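Trafficking protein particle complex subunit 3 (Naegleria fowleri, PDB 6AQ3) is a palmitoylated subunit of a trafficking protein particle (TRAPP) complex and, as in its relatives, probably helps tether transport vesicles to their target membranes. Local coordinates at residues Y117-D122 against I179-K184. Sequence-based numbering, arbitrary orientation.
Sequences YSIVFD and IRVRLK
Four backbone hydrogen bonds tie 117-122 to 179-184, using both the N-H and the C=O of Tyr117, Ile119, Ile179 and Val181. The straightest runs from Val181 N to Tyr117 O (2.9 Å), the donor lying almost on the C=O axis; Tyr117 N returns the favour to Val181 O. Ile119 N meets Ile179 O in the carbonyl plane at 2.7 Å, whereas Ile179 N reaches Ile119 O from above its plane. Between these two hydrogen-bonded pairs sits the non-hydrogen-bonded pair Ser118-Arg180, where Ser118 CA also closes on Ile179 O (3.1 Å). These are the two central strands of the antiparallel four-stranded sheet in this TRAPP-family fold, and helix 85-101 packs on the face carrying Tyr117, Ile119 and Val181. There Val181 CB sits over one face of the Tyr117 ring, 4.0 Å from its centroid, while Tyr117 OH bonds to Thr88 OG1 of that helix. Ile179 CD1 touches the Phe121 ring at its edge. On the other face, Arg180 bends at chi2 (66°) so that NH1 donates to Ser118 OG (2.7 Å), nearly in the guanidinium plane. Asn109 O also takes a bond from NH1, Glu116 pairs with NH2 in a salt bridge, and Glu178 OE2 hydrogen-bonds to Ser118 OG.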
# COMPACT_ATOMS: atom_id res chain seq x y z
N TYR C 117 3.24 13.48 -24.24
CA TYR C 117 4.45 13.82 -23.52
C TYR C 117 4.85 12.59 -22.72
O TYR C 117 4.05 11.67 -22.53
CB TYR C 117 4.24 15.05 -22.62
CG TYR C 117 3.17 14.90 -21.55
CD1 TYR C 117 3.45 14.27 -20.34
CD2 TYR C 117 1.88 15.38 -21.75
CE1 TYR C 117 2.48 14.12 -19.35
CE2 TYR C 117 0.90 15.24 -20.76
CZ TYR C 117 1.22 14.61 -19.56
OH TYR C 117 0.28 14.47 -18.57
N SER C 118 6.08 12.59 -22.25
CA SER C 118 6.57 11.54 -21.38
C SER C 118 6.90 12.15 -20.02
O SER C 118 7.29 13.32 -19.93
CB SER C 118 7.81 10.85 -21.94
OG SER C 118 7.50 10.13 -23.12
N ILE C 119 6.75 11.33 -18.98
CA ILE C 119 7.15 11.69 -17.62
C ILE C 119 8.35 10.81 -17.29
O ILE C 119 8.23 9.58 -17.22
CB ILE C 119 6.00 11.47 -16.62
CG1 ILE C 119 4.79 12.37 -16.95
CG2 ILE C 119 6.45 11.76 -15.21
CD1 ILE C 119 3.56 12.12 -16.06
N VAL C 120 9.51 11.43 -17.09
CA VAL C 120 10.74 10.70 -16.83
C VAL C 120 11.21 10.97 -15.41
O VAL C 120 11.11 12.10 -14.92
CB VAL C 120 11.85 11.05 -17.84
CG1 VAL C 120 11.48 10.56 -19.24
CG2 VAL C 120 12.12 12.54 -17.85
N PHE C 121 11.73 9.94 -14.75
CA PHE C 121 12.23 10.05 -13.38
C PHE C 121 13.25 8.95 -13.12
O PHE C 121 13.14 7.86 -13.69
CB PHE C 121 11.10 10.00 -12.34
CG PHE C 121 10.10 8.90 -12.55
CD1 PHE C 121 9.15 8.97 -13.56
CD2 PHE C 121 10.07 7.82 -11.67
CE1 PHE C 121 8.21 7.97 -13.71
CE2 PHE C 121 9.13 6.81 -11.81
CZ PHE C 121 8.20 6.88 -12.83
N ASP C 122 14.27 9.26 -12.32
CA ASP C 122 15.34 8.30 -12.05
C ASP C 122 15.15 7.49 -10.76
O ASP C 122 15.82 6.46 -10.62
CB ASP C 122 16.72 8.97 -12.08
CG ASP C 122 16.90 10.07 -11.05
OD1 ASP C 122 15.93 10.42 -10.35
OD2 ASP C 122 18.06 10.57 -10.94
N ILE C 179 7.27 7.27 -18.51
CA ILE C 179 5.85 6.97 -18.69
C ILE C 179 5.30 7.89 -19.78
O ILE C 179 5.51 9.10 -19.73
CB ILE C 179 5.09 7.14 -17.37
CG1 ILE C 179 5.53 6.08 -16.37
CG2 ILE C 179 3.59 7.06 -17.62
CD1 ILE C 179 4.96 6.24 -14.97
N ARG C 180 4.62 7.31 -20.76
CA ARG C 180 4.07 8.03 -21.90
C ARG C 180 2.60 8.33 -21.64
O ARG C 180 1.86 7.44 -21.20
CB ARG C 180 4.19 7.21 -23.18
CG ARG C 180 3.91 7.98 -24.47
CD ARG C 180 4.98 9.03 -24.65
NE ARG C 180 4.97 9.64 -25.97
CZ ARG C 180 5.74 10.66 -26.33
NH1 ARG C 180 6.58 11.19 -25.45
NH2 ARG C 180 5.66 11.16 -27.56
N VAL C 181 2.18 9.56 -21.91
CA VAL C 181 0.79 9.98 -21.73
C VAL C 181 0.32 10.56 -23.06
O VAL C 181 0.89 11.55 -23.53
CB VAL C 181 0.63 11.01 -20.61
CG1 VAL C 181 -0.84 11.29 -20.37
CG2 VAL C 181 1.32 10.53 -19.30
N ARG C 182 -0.74 9.97 -23.64
CA ARG C 182 -1.27 10.38 -24.94
C ARG C 182 -2.76 10.67 -24.84
O ARG C 182 -3.53 9.88 -24.29
CB ARG C 182 -1.01 9.29 -25.98
CG ARG C 182 0.49 9.08 -26.18
CD ARG C 182 0.86 8.02 -27.20
NE ARG C 182 0.59 6.67 -26.70
CZ ARG C 182 -0.43 5.91 -27.09
NH1 ARG C 182 -1.29 6.36 -28.01
NH2 ARG C 182 -0.57 4.69 -26.56
N LEU C 183 -3.17 11.83 -25.37
CA LEU C 183 -4.57 12.22 -25.40
C LEU C 183 -5.32 11.56 -26.56
O LEU C 183 -4.90 11.67 -27.72
CB LEU C 183 -4.70 13.74 -25.52
CG LEU C 183 -6.13 14.22 -25.76
CD1 LEU C 183 -6.91 14.06 -24.46
CD2 LEU C 183 -6.19 15.66 -26.25
N LYS C 184 -6.42 10.88 -26.25
CA LYS C 184 -7.29 10.25 -27.24
C LYS C 184 -8.49 11.11 -27.60
O LYS C 184 -8.78 11.30 -28.78
CB LYS C 184 -7.75 8.87 -26.73
CG LYS C 184 -6.66 7.82 -26.81
CD LYS C 184 -6.26 7.74 -28.29
CE LYS C 184 -4.94 7.07 -28.55
NZ LYS C 184 -4.75 7.03 -30.03